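Local atomic coordinates of 5-carboxymethyl-2-hydroxymuconate semialdehyde dehydrogenase (Thermus thermophilus, PDB entry 2D4E), a protein that probably catalyses the NAD-dependent oxidation of 5-carboxymethyl-2-hydroxymuconate semialdehyde to the corresponding acid, as a member of the aldehyde dehydrogenase family. Residues H102-A107 with I120-V125. Numbering follows the deposited sequence.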
# COMPACT_ATOMS: atom_id res chain seq x y z
N HIS C 102 14.76 -26.74 -21.94
CA HIS C 102 13.95 -27.55 -22.84
C HIS C 102 13.13 -26.66 -23.77
O HIS C 102 12.18 -27.13 -24.39
CB HIS C 102 13.01 -28.45 -22.03
CG HIS C 102 13.71 -29.43 -21.15
ND1 HIS C 102 14.24 -30.61 -21.62
CD2 HIS C 102 13.99 -29.39 -19.82
CE1 HIS C 102 14.81 -31.27 -20.62
NE2 HIS C 102 14.67 -30.55 -19.52
N ALA C 103 13.52 -25.39 -23.88
CA ALA C 103 12.79 -24.43 -24.71
C ALA C 103 12.49 -24.88 -26.14
O ALA C 103 11.35 -24.76 -26.60
CB ALA C 103 13.54 -23.10 -24.74
N ASP C 104 13.49 -25.39 -26.84
CA ASP C 104 13.30 -25.84 -28.21
C ASP C 104 12.23 -26.92 -28.32
O ASP C 104 11.35 -26.85 -29.19
CB ASP C 104 14.62 -26.36 -28.80
CG ASP C 104 15.68 -25.27 -28.95
OD1 ASP C 104 15.35 -24.07 -28.79
OD2 ASP C 104 16.84 -25.61 -29.23
N GLU C 105 12.30 -27.92 -27.44
CA GLU C 105 11.34 -29.02 -27.44
C GLU C 105 9.92 -28.49 -27.20
O GLU C 105 8.98 -28.87 -27.90
CB GLU C 105 11.69 -30.04 -26.35
CG GLU C 105 13.07 -30.66 -26.47
CD GLU C 105 13.59 -31.15 -25.12
OE1 GLU C 105 12.85 -31.84 -24.40
OE2 GLU C 105 14.76 -30.85 -24.79
N LEU C 106 9.77 -27.64 -26.18
CA LEU C 106 8.48 -27.06 -25.82
C LEU C 106 7.87 -26.26 -26.97
O LEU C 106 6.68 -26.37 -27.28
CB LEU C 106 8.62 -26.17 -24.57
CG LEU C 106 8.82 -26.90 -23.23
CD1 LEU C 106 9.33 -25.95 -22.16
CD2 LEU C 106 7.49 -27.53 -22.80
N ALA C 107 8.70 -25.45 -27.62
CA ALA C 107 8.24 -24.64 -28.74
C ALA C 107 7.74 -25.52 -29.87
O ALA C 107 6.64 -25.34 -30.38
CB ALA C 107 9.36 -23.75 -29.23
N ILE C 120 6.80 -17.52 -32.78
CA ILE C 120 5.90 -16.94 -31.80
C ILE C 120 5.77 -17.88 -30.60
O ILE C 120 5.77 -17.44 -29.46
CB ILE C 120 4.50 -16.65 -32.42
CG1 ILE C 120 4.63 -15.56 -33.48
CG2 ILE C 120 3.53 -16.20 -31.34
CD1 ILE C 120 5.22 -14.25 -32.98
N VAL C 121 5.68 -19.18 -30.87
CA VAL C 121 5.59 -20.14 -29.79
C VAL C 121 6.88 -20.14 -28.98
O VAL C 121 6.86 -20.31 -27.76
CB VAL C 121 5.35 -21.58 -30.31
CG1 VAL C 121 5.24 -22.54 -29.12
CG2 VAL C 121 4.07 -21.63 -31.16
N ARG C 122 8.01 -19.92 -29.66
CA ARG C 122 9.28 -19.90 -28.96
C ARG C 122 9.33 -18.74 -27.99
O ARG C 122 9.81 -18.88 -26.87
CB ARG C 122 10.45 -19.81 -29.95
CG ARG C 122 11.83 -19.75 -29.27
CD ARG C 122 12.12 -21.01 -28.45
NE ARG C 122 13.39 -20.93 -27.75
CZ ARG C 122 13.61 -20.20 -26.66
NH1 ARG C 122 12.62 -19.48 -26.13
NH2 ARG C 122 14.81 -20.19 -26.09
N ALA C 123 8.83 -17.58 -28.43
CA ALA C 123 8.80 -16.40 -27.58
C ALA C 123 7.87 -16.65 -26.39
O ALA C 123 8.09 -16.13 -25.30
CB ALA C 123 8.32 -15.18 -28.37
N GLN C 124 6.84 -17.45 -26.62
CA GLN C 124 5.88 -17.78 -25.57
C GLN C 124 6.52 -18.67 -24.50
O GLN C 124 6.15 -18.61 -23.33
CB GLN C 124 4.66 -18.48 -26.17
CG GLN C 124 3.84 -17.58 -27.07
CD GLN C 124 2.76 -16.84 -26.31
OE1 GLN C 124 1.72 -17.41 -25.99
NE2 GLN C 124 3.02 -15.58 -25.99
N VAL C 125 7.48 -19.49 -24.91
CA VAL C 125 8.18 -20.35 -23.96
C VAL C 125 8.98 -19.44 -23.04
O VAL C 125 9.07 -19.68 -21.84
CB VAL C 125 9.14 -21.33 -24.66
CG1 VAL C 125 9.99 -22.05 -23.62
CG2 VAL C 125 8.35 -22.34 -25.48
O HOH W 1 16.87 -22.06 -27.11
O HOH W 2 15.36 -21.41 -30.00
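Two consecutive helices of this aldehyde dehydrogenase, 103-114 and 118-136, turn back on each other as a helical hairpin, and small residues let them come close: the axes of 103-107 and 120-125 approach to 8.8 Å at 127°. Apolar packing makes the inner layer. Val-125 sets both methyls against one face of the first helix, CG1 (anti to its own backbone N) lying 3.9 Å from Ala-103 CB while CG2 meets Leu-106 CB and Ala-107 CB. One turn earlier, Val-121 CG1 stands 4.3 Å from Ala-107 CB. Side chain also meets backbone: Val-121 CG1 sits 3.4 Å from Ala-107 O, and Ala-107 CB rests 3.9 Å from Arg-122 CA. Beyond Leu-106 lies helix 203-214, whereas Leu-176 of helix 175-188 touches Val-125.

Arg-122 leaves its helix with CG anti to the backbone N, bends at chi2 (62°), and lays one guanidinium face over Ala-103 in van der Waals contact, the CB 3.4 Å above the plane, over its centre.

At the edge of the contact the polar groups take over. The Asp-104 carboxylate lies obliquely to the guanidinium, planes 56° apart, and its OD1 makes a long salt bridge, 3.8 Å to Arg-122 NE. One water bridges OD1 and NH2, donating to the former; a second links OD1 to NE, weakly at the NE end. An alanine here would remove the guanidinium, and so would probably leave the Ala-103 methyl less covered and both waters without their arginine partner. The case illustrates a principle: small residues permit close approach, and an arginine covers one of them while its charge meets a hydrated, probably screened partner at the margin.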